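Long-range contacts in cyclohexadienyl dehydratase (Synthetic construct, PDB 5JOS), which probably catalyses the dehydration of prephenate to phenylpyruvate and of arogenate to phenylalanine, on a fold inherited from periplasmic solute-binding proteins: residues T108-R116 against A175-A185; W71-Q79 against V90-A100. All blocks are in the same frame, centred on the assembly; numbering follows the deposited sequence.

Contact 1 of 2, residues T108-R116 against A175-A185; sequences TFGKTPLVR and ADVMITDTVEA
R116 and D176 form a salt bridge at one end of this antiparallel pairing, NH2 to OD1 at 3.0 Å, the oxygen in the guanidinium plane although the two groups are turned 67° apart. The neighbouring NH1 donates to A175 O at 2.7 Å. This double grip depends on a bend at chi3 (-71°), which turns the edge of the guanidinium toward the loop residues that lead into strand 177-181; V170 O takes a further bond from NH1, and D176 is shared with R135. A water accepts from R116 N and donates to D176 O. At the far end K111 NZ meets D181 OD1 at 2.8 Å, from above the carboxylate plane; N144 and T143 also bind this ammonium. At the chain's corner, T182 OG1 accepts from G110 N at 2.9 Å and donates in turn to T112 OG1 at 2.8 Å, while T182 N donates to G110 O. Between run the single bond from T112 N to T180 O and the reciprocal pair of L114 with M178, whose side chains lie together on one face, CD2 against SD at 3.8 Å; P113 and V115 pack on V177 on the other. A185 CB closes on T112 CG2. Both strands are inner members of a five-stranded mixed sheet, helix 166-171 covering L114 and M178, helix 143-151 packing on K111 and I179. Strand 107-109 pairs instead with 205-213, so at G110 the chain passes between sheets, consistent with a lobe connection of the solute-binding fold.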
loop_
_atom_site.group_PDB
_atom_site.type_symbol
_atom_site.label_atom_id
_atom_site.label_comp_id
_atom_site.label_asym_id
_atom_site.label_seq_id
_atom_site.Cartn_x
_atom_site.Cartn_y
_atom_site.Cartn_z
ATOM N N THR A 108 -1.206 5.132 0.240
ATOM C CA THR A 108 -0.557 5.759 1.405
ATOM C C THR A 108 -0.891 5.015 2.684
ATOM O O THR A 108 -1.929 4.406 2.767
ATOM C CB THR A 108 -0.911 7.212 1.549
ATOM O OG1 THR A 108 -2.322 7.357 1.604
ATOM C CG2 THR A 108 -0.470 7.995 0.263
ATOM N N PHE A 109 0.042 4.945 3.598
ATOM C CA PHE A 109 -0.192 4.243 4.811
ATOM C C PHE A 109 0.632 4.759 5.960
ATOM O O PHE A 109 1.509 5.568 5.755
ATOM C CB PHE A 109 0.047 2.739 4.568
ATOM C CG PHE A 109 1.478 2.319 4.390
ATOM C CD1 PHE A 109 2.069 2.338 3.138
ATOM C CD2 PHE A 109 2.179 1.822 5.416
ATOM C CE1 PHE A 109 3.375 1.938 2.978
ATOM C CE2 PHE A 109 3.488 1.405 5.277
ATOM C CZ PHE A 109 4.083 1.449 4.043
ATOM N N GLY A 110 0.319 4.316 7.190
ATOM C CA GLY A 110 1.180 4.527 8.333
ATOM C C GLY A 110 0.480 4.068 9.565
ATOM O O GLY A 110 0.559 2.910 9.891
ATOM N N LYS A 111 -0.200 4.990 10.233
ATOM C CA LYS A 111 -1.155 4.683 11.253
ATOM C C LYS A 111 -2.563 4.803 10.699
ATOM O O LYS A 111 -2.830 5.681 9.917
ATOM C CB LYS A 111 -0.996 5.660 12.403
ATOM C CG LYS A 111 0.410 5.732 13.031
ATOM C CD LYS A 111 0.891 4.406 13.547
ATOM C CE LYS A 111 2.236 4.465 14.277
ATOM N NZ LYS A 111 2.604 2.996 14.532
ATOM N N THR A 112 -3.441 3.930 11.183
ATOM C CA THR A 112 -4.814 3.875 10.737
ATOM C C THR A 112 -5.662 3.629 12.026
ATOM O O THR A 112 -5.377 2.700 12.815
ATOM C CB THR A 112 -5.028 2.703 9.752
ATOM O OG1 THR A 112 -4.298 2.955 8.540
ATOM C CG2 THR A 112 -6.484 2.555 9.308
ATOM N N PRO A 113 -6.649 4.483 12.276
ATOM C CA PRO A 113 -7.581 4.098 13.341
ATOM C C PRO A 113 -8.428 2.869 13.028
ATOM O O PRO A 113 -8.999 2.663 11.912
ATOM C CB PRO A 113 -8.497 5.293 13.451
ATOM C CG PRO A 113 -8.517 5.881 12.077
ATOM C CD PRO A 113 -7.222 5.539 11.414
ATOM N N LEU A 114 -8.618 2.125 14.061
ATOM C CA LEU A 114 -9.541 1.002 14.020
ATOM C C LEU A 114 -10.667 1.225 14.993
ATOM O O LEU A 114 -10.425 1.524 16.173
ATOM C CB LEU A 114 -8.736 -0.181 14.456
ATOM C CG LEU A 114 -9.463 -1.518 14.637
ATOM C CD1 LEU A 114 -9.716 -2.065 13.282
ATOM C CD2 LEU A 114 -8.563 -2.458 15.450
ATOM N N VAL A 115 -11.896 1.117 14.517
ATOM C CA VAL A 115 -13.059 1.602 15.268
ATOM C C VAL A 115 -14.165 0.586 15.131
ATOM O O VAL A 115 -14.042 -0.363 14.330
ATOM C CB VAL A 115 -13.525 2.929 14.751
ATOM C CG1 VAL A 115 -12.386 3.961 14.855
ATOM C CG2 VAL A 115 -14.076 2.831 13.310
ATOM N N ARG A 116 -15.228 0.703 15.900
ATOM C CA ARG A 116 -16.359 -0.167 15.638
ATOM C C ARG A 116 -16.984 0.138 14.306
ATOM O O ARG A 116 -16.973 1.285 13.824
ATOM C CB ARG A 116 -17.456 -0.044 16.722
ATOM C CG ARG A 116 -16.993 -0.620 18.034
ATOM C CD ARG A 116 -18.037 -0.516 19.131
ATOM N NE ARG A 116 -18.192 0.864 19.535
ATOM C CZ ARG A 116 -17.361 1.546 20.331
ATOM N NH1 ARG A 116 -16.279 1.005 20.851
ATOM N NH2 ARG A 116 -17.645 2.785 20.635
ATOM N N ALA A 175 -13.274 0.747 24.510
ATOM C CA ALA A 175 -12.493 1.863 23.986
ATOM C C ALA A 175 -13.160 2.175 22.682
ATOM O O ALA A 175 -13.950 1.361 22.157
ATOM C CB ALA A 175 -11.077 1.442 23.726
ATOM N N ASP A 176 -12.804 3.286 22.112
ATOM C CA ASP A 176 -13.461 3.755 20.875
ATOM C C ASP A 176 -12.600 3.722 19.609
ATOM O O ASP A 176 -13.127 3.573 18.490
ATOM C CB ASP A 176 -13.822 5.227 21.056
ATOM C CG ASP A 176 -14.887 5.422 22.141
ATOM O OD1 ASP A 176 -15.818 4.619 22.116
ATOM O OD2 ASP A 176 -14.749 6.255 23.040
ATOM N N VAL A 177 -11.302 3.954 19.780
ATOM C CA VAL A 177 -10.369 4.030 18.639
ATOM C C VAL A 177 -9.030 3.448 19.043
ATOM O O VAL A 177 -8.411 3.933 19.993
ATOM C CB VAL A 177 -10.090 5.485 18.274
ATOM C CG1 VAL A 177 -9.071 5.560 17.117
ATOM C CG2 VAL A 177 -11.372 6.284 17.929
ATOM N N MET A 178 -8.553 2.431 18.303
ATOM C CA MET A 178 -7.224 1.883 18.511
ATOM C C MET A 178 -6.337 2.463 17.433
ATOM O O MET A 178 -6.743 2.465 16.289
ATOM C CB MET A 178 -7.250 0.348 18.410
ATOM C CG MET A 178 -5.849 -0.236 18.488
ATOM S SD MET A 178 -6.051 -2.002 18.220
ATOM C CE MET A 178 -4.320 -2.459 18.184
ATOM N N ILE A 179 -5.180 3.025 17.819
ATOM C CA ILE A 179 -4.169 3.491 16.893
ATOM C C ILE A 179 -3.165 2.427 16.700
ATOM O O ILE A 179 -2.596 1.958 17.678
ATOM C CB ILE A 179 -3.397 4.732 17.398
ATOM C CG1 ILE A 179 -4.378 5.821 17.700
ATOM C CG2 ILE A 179 -2.369 5.198 16.417
ATOM C CD1 ILE A 179 -5.192 6.330 16.522
ATOM N N THR A 180 -2.964 2.037 15.420
ATOM C CA THR A 180 -2.031 0.983 15.103
ATOM C C THR A 180 -1.540 1.155 13.669
ATOM O O THR A 180 -2.134 1.914 12.918
ATOM C CB THR A 180 -2.721 -0.369 15.330
ATOM O OG1 THR A 180 -1.794 -1.425 15.184
ATOM C CG2 THR A 180 -3.804 -0.562 14.391
ATOM N N ASP A 181 -0.489 0.428 13.277
ATOM C CA ASP A 181 -0.095 0.388 11.859
ATOM C C ASP A 181 -1.213 -0.019 10.937
ATOM O O ASP A 181 -2.027 -0.868 11.280
ATOM C CB ASP A 181 1.069 -0.559 11.598
ATOM C CG ASP A 181 2.361 -0.076 12.217
ATOM O OD1 ASP A 181 2.585 1.111 12.397
ATOM O OD2 ASP A 181 3.170 -0.908 12.534
ATOM N N THR A 182 -1.171 0.525 9.719
ATOM C CA THR A 182 -2.183 0.299 8.733
ATOM C C THR A 182 -2.439 -1.215 8.526
ATOM O O THR A 182 -3.613 -1.673 8.523
ATOM C CB THR A 182 -1.852 0.965 7.438
ATOM O OG1 THR A 182 -1.746 2.361 7.698
ATOM C CG2 THR A 182 -2.931 0.692 6.403
ATOM N N VAL A 183 -1.365 -1.976 8.374
ATOM C CA VAL A 183 -1.515 -3.365 8.081
ATOM C C VAL A 183 -2.298 -4.088 9.140
ATOM O O VAL A 183 -3.166 -4.869 8.841
ATOM C CB VAL A 183 -0.178 -4.058 7.792
ATOM C CG1 VAL A 183 0.680 -4.216 9.024
ATOM C CG2 VAL A 183 -0.504 -5.399 7.152
ATOM N N GLU A 184 -2.057 -3.785 10.393
ATOM C CA GLU A 184 -2.789 -4.381 11.458
ATOM C C GLU A 184 -4.226 -3.947 11.526
ATOM O O GLU A 184 -5.081 -4.778 11.799
ATOM C CB GLU A 184 -2.191 -4.012 12.812
ATOM C CG GLU A 184 -0.849 -4.633 12.932
ATOM C CD GLU A 184 -0.227 -4.355 14.263
ATOM O OE1 GLU A 184 0.963 -4.092 14.184
ATOM O OE2 GLU A 184 -0.905 -4.446 15.335
ATOM N N ALA A 185 -4.480 -2.670 11.399
ATOM C CA ALA A 185 -5.873 -2.199 11.348
ATOM C C ALA A 185 -6.651 -2.922 10.322
ATOM O O ALA A 185 -7.783 -3.326 10.585
ATOM C CB ALA A 185 -5.997 -0.706 11.064
HETATM O O HOH W 1 -15.623 2.661 17.706
#

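Contact 2 of 2, residues W71-Q79 against V90-A100; sequences WPTLMSDLQ and VTVTPERQKKA
W71 opens the contact by bringing the six-membered part of its indole to the guanidinium of R96, CE3 lying 3.5 Å from NH2. The ring and guanidinium planes are 32° apart and the approach is oblique; on its far side the indole is tied through NE1 to D32. L74, next along, places CD2 4.5 Å from V90 CG2, with R96 NE at a similar distance. M75 touches three residues of the other segment: its chain, bent at both chi2 (-47°) and chi3 (-52°), curls so that SD lies 3.9 Å from R96 CG while CE sits against the CB atoms of K99 and A100. One turn on, L78 rests CD2 on A100 CB at 3.6 Å, and Q79 closes the row beside K99. R96 is held within its own segment, because NH1 donates to T91 O at 3.0 Å, on a lone pair and in the carbonyl plane, and T93 OG1 caps the short helix 94-97 by accepting from R96 N. A leucine in place of R96 would probably leave T91 O without this donor and W71 without its cationic neighbour. L74, M75 and A100 also pack on M212 of strand 205-213, and F102 of strand 101-102 lies against V90 and R96. Across the contact, apolar side chains and the arginine's aliphatic stem and charged end meet without directional bonds, while the bonds that orient R96 lie within 90-100.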
loop_
_atom_site.group_PDB
_atom_site.type_symbol
_atom_site.label_atom_id
_atom_site.label_comp_id
_atom_site.label_asym_id
_atom_site.label_seq_id
_atom_site.Cartn_x
_atom_site.Cartn_y
_atom_site.Cartn_z
ATOM N N TRP A 71 13.429 -10.059 -1.422
ATOM C CA TRP A 71 13.721 -8.755 -0.851
ATOM C C TRP A 71 15.219 -8.437 -0.832
ATOM O O TRP A 71 15.560 -7.311 -1.109
ATOM C CB TRP A 71 13.030 -8.550 0.526
ATOM C CG TRP A 71 11.524 -8.617 0.358
ATOM C CD1 TRP A 71 10.728 -9.729 0.531
ATOM C CD2 TRP A 71 10.691 -7.610 -0.153
ATOM N NE1 TRP A 71 9.453 -9.428 0.197
ATOM C CE2 TRP A 71 9.394 -8.147 -0.243
ATOM C CE3 TRP A 71 10.896 -6.282 -0.535
ATOM C CZ2 TRP A 71 8.341 -7.433 -0.706
ATOM C CZ3 TRP A 71 9.864 -5.606 -1.030
ATOM C CH2 TRP A 71 8.576 -6.167 -1.095
ATOM N N PRO A 72 16.082 -9.423 -0.567
ATOM C CA PRO A 72 17.510 -9.269 -0.565
ATOM C C PRO A 72 18.095 -9.014 -1.940
ATOM O O PRO A 72 19.123 -8.467 -2.023
ATOM C CB PRO A 72 18.022 -10.657 -0.090
ATOM C CG PRO A 72 16.916 -11.118 0.803
ATOM C CD PRO A 72 15.718 -10.749 -0.003
ATOM N N THR A 73 17.448 -9.395 -3.015
ATOM C CA THR A 73 18.035 -9.148 -4.336
ATOM C C THR A 73 17.201 -8.206 -5.174
ATOM O O THR A 73 17.449 -8.037 -6.360
ATOM C CB THR A 73 18.102 -10.466 -5.108
ATOM O OG1 THR A 73 16.794 -11.008 -5.159
ATOM C CG2 THR A 73 19.059 -11.441 -4.425
ATOM N N LEU A 74 16.198 -7.590 -4.582
ATOM C CA LEU A 74 15.283 -6.772 -5.366
ATOM C C LEU A 74 16.021 -5.663 -6.107
ATOM O O LEU A 74 15.740 -5.360 -7.277
ATOM C CB LEU A 74 14.337 -6.100 -4.423
ATOM C CG LEU A 74 13.275 -5.174 -4.970
ATOM C CD1 LEU A 74 12.293 -5.970 -5.849
ATOM C CD2 LEU A 74 12.503 -4.475 -3.850
ATOM N N MET A 75 16.921 -4.996 -5.389
ATOM C CA MET A 75 17.525 -3.803 -5.930
ATOM C C MET A 75 18.555 -4.220 -6.951
ATOM O O MET A 75 18.627 -3.573 -7.989
ATOM C CB MET A 75 18.166 -2.903 -4.833
ATOM C CG MET A 75 17.184 -2.347 -3.764
ATOM S SD MET A 75 15.690 -1.669 -4.636
ATOM C CE MET A 75 16.593 -0.575 -5.823
ATOM N N SER A 76 19.334 -5.267 -6.674
ATOM C CA SER A 76 20.382 -5.639 -7.647
ATOM C C SER A 76 19.759 -6.289 -8.879
ATOM O O SER A 76 20.217 -6.017 -9.981
ATOM C CB SER A 76 21.502 -6.503 -7.022
ATOM O OG SER A 76 20.895 -7.633 -6.502
ATOM N N ASP A 77 18.710 -7.106 -8.723
ATOM C CA ASP A 77 17.966 -7.609 -9.878
ATOM C C ASP A 77 17.448 -6.476 -10.743
ATOM O O ASP A 77 17.594 -6.461 -11.972
ATOM C CB ASP A 77 16.782 -8.480 -9.476
ATOM C CG ASP A 77 17.220 -9.799 -8.941
ATOM O OD1 ASP A 77 18.427 -10.096 -9.022
ATOM O OD2 ASP A 77 16.401 -10.500 -8.340
ATOM N N LEU A 78 16.872 -5.478 -10.101
ATOM C CA LEU A 78 16.380 -4.348 -10.867
ATOM C C LEU A 78 17.531 -3.682 -11.620
ATOM O O LEU A 78 17.415 -3.368 -12.794
ATOM C CB LEU A 78 15.718 -3.330 -9.952
ATOM C CG LEU A 78 15.171 -2.078 -10.677
ATOM C CD1 LEU A 78 14.083 -2.496 -11.632
ATOM C CD2 LEU A 78 14.610 -1.015 -9.769
ATOM N N GLN A 79 18.664 -3.451 -10.959
ATOM C CA GLN A 79 19.749 -2.769 -11.652
ATOM C C GLN A 79 20.399 -3.572 -12.782
ATOM O O GLN A 79 21.009 -2.974 -13.667
ATOM C CB GLN A 79 20.834 -2.393 -10.686
ATOM C CG GLN A 79 20.469 -1.157 -9.913
ATOM C CD GLN A 79 21.434 -0.955 -8.777
ATOM O OE1 GLN A 79 21.157 -1.368 -7.660
ATOM N NE2 GLN A 79 22.603 -0.393 -9.070
ATOM N N VAL A 90 5.786 -2.485 -2.876
ATOM C CA VAL A 90 7.078 -1.921 -2.495
ATOM C C VAL A 90 6.860 -0.580 -1.863
ATOM O O VAL A 90 6.395 0.352 -2.494
ATOM C CB VAL A 90 8.017 -1.764 -3.697
ATOM C CG1 VAL A 90 9.358 -1.262 -3.295
ATOM C CG2 VAL A 90 8.244 -3.143 -4.364
ATOM N N THR A 91 7.325 -0.452 -0.642
ATOM C CA THR A 91 7.297 0.857 0.004
ATOM C C THR A 91 8.446 1.733 -0.537
ATOM O O THR A 91 9.560 1.251 -0.709
ATOM C CB THR A 91 7.536 0.708 1.515
ATOM O OG1 THR A 91 6.497 -0.116 2.074
ATOM C CG2 THR A 91 7.503 2.007 2.190
ATOM N N VAL A 92 8.148 2.994 -0.756
ATOM C CA VAL A 92 9.105 3.984 -1.201
ATOM C C VAL A 92 9.987 4.367 -0.038
ATOM O O VAL A 92 9.517 4.961 0.881
ATOM C CB VAL A 92 8.410 5.238 -1.683
ATOM C CG1 VAL A 92 9.438 6.247 -2.197
ATOM C CG2 VAL A 92 7.462 4.937 -2.804
ATOM N N THR A 93 11.222 3.937 -0.041
ATOM C CA THR A 93 12.172 4.278 1.010
ATOM C C THR A 93 13.350 5.054 0.398
ATOM O O THR A 93 13.663 4.875 -0.805
ATOM C CB THR A 93 12.727 3.007 1.680
ATOM O OG1 THR A 93 13.460 2.238 0.733
ATOM C CG2 THR A 93 11.608 2.067 2.244
ATOM N N PRO A 94 14.014 5.890 1.183
ATOM C CA PRO A 94 15.184 6.585 0.696
ATOM C C PRO A 94 16.217 5.598 0.153
ATOM O O PRO A 94 16.782 5.815 -0.898
ATOM C CB PRO A 94 15.733 7.288 1.969
ATOM C CG PRO A 94 14.538 7.401 2.889
ATOM C CD PRO A 94 13.709 6.197 2.606
ATOM N N GLU A 95 16.516 4.531 0.872
ATOM C CA GLU A 95 17.477 3.575 0.338
ATOM C C GLU A 95 17.082 3.080 -1.054
ATOM O O GLU A 95 17.956 2.868 -1.921
ATOM C CB GLU A 95 17.747 2.396 1.302
ATOM C CG GLU A 95 18.075 1.021 0.657
ATOM C CD GLU A 95 17.894 -0.191 1.644
ATOM O OE1 GLU A 95 16.873 -1.003 1.500
ATOM O OE2 GLU A 95 18.789 -0.302 2.568
ATOM N N ARG A 96 15.794 2.838 -1.271
ATOM C CA ARG A 96 15.362 2.313 -2.546
ATOM C C ARG A 96 15.368 3.401 -3.632
ATOM O O ARG A 96 15.649 3.115 -4.775
ATOM C CB ARG A 96 13.968 1.697 -2.465
ATOM C CG ARG A 96 14.002 0.323 -1.768
ATOM C CD ARG A 96 12.619 -0.145 -1.302
ATOM N NE ARG A 96 12.704 -1.420 -0.630
ATOM C CZ ARG A 96 11.742 -1.983 0.094
ATOM N NH1 ARG A 96 10.550 -1.412 0.169
ATOM N NH2 ARG A 96 11.954 -3.163 0.720
ATOM N N GLN A 97 15.027 4.626 -3.285
ATOM C CA GLN A 97 15.074 5.711 -4.254
ATOM C C GLN A 97 16.432 6.073 -4.724
ATOM O O GLN A 97 16.570 6.711 -5.775
ATOM C CB GLN A 97 14.581 6.980 -3.643
ATOM C CG GLN A 97 13.091 6.862 -3.403
ATOM C CD GLN A 97 12.642 7.987 -2.480
ATOM O OE1 GLN A 97 13.041 8.040 -1.281
ATOM N NE2 GLN A 97 11.760 8.847 -2.984
ATOM N N LYS A 98 17.451 5.751 -3.944
ATOM C CA LYS A 98 18.795 6.015 -4.387
ATOM C C LYS A 98 19.181 5.233 -5.619
ATOM O O LYS A 98 20.042 5.639 -6.372
ATOM C CB LYS A 98 19.795 5.685 -3.275
ATOM C CG LYS A 98 19.946 6.850 -2.323
ATOM C CD LYS A 98 20.666 6.466 -1.043
ATOM C CE LYS A 98 22.056 5.924 -1.307
ATOM N NZ LYS A 98 22.897 6.026 -0.069
ATOM N N LYS A 99 18.589 4.091 -5.808
ATOM C CA LYS A 99 19.039 3.208 -6.843
ATOM C C LYS A 99 17.940 2.935 -7.822
ATOM O O LYS A 99 18.170 2.104 -8.685
ATOM C CB LYS A 99 19.459 1.859 -6.241
ATOM C CG LYS A 99 20.498 1.945 -5.094
ATOM C CD LYS A 99 20.042 1.019 -3.958
ATOM C CE LYS A 99 20.829 1.159 -2.656
ATOM N NZ LYS A 99 22.177 0.583 -2.872
ATOM N N ALA A 100 16.766 3.563 -7.675
ATOM C CA ALA A 100 15.599 3.259 -8.543
ATOM C C ALA A 100 14.681 4.452 -8.626
ATOM O O ALA A 100 14.771 5.357 -7.814
ATOM C CB ALA A 100 14.832 2.083 -8.019
#

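How the contacts relate
Contact 2 closes before contact 1 opens, so the two follow one another in series along the chain, with centres 27 Å apart on opposite sides of the chain's centre. Contact 1 centres on the five-stranded mixed sheet, but its first residues belong to the three-stranded sheet; contact 2 sets helix 74-79 against the loop and short helix of 90-100. They are nonetheless joined: F109 CZ packs on T91 OG1 at 3.5 Å, and strand 205-213 pairs with strand 107-109 while also bonding through its backbone to V90 and V92. This matches the two-lobed plan of periplasmic binding proteins, whose lobes are linked by crossing strands; the contacts probably lie in different lobes, meeting near that connection.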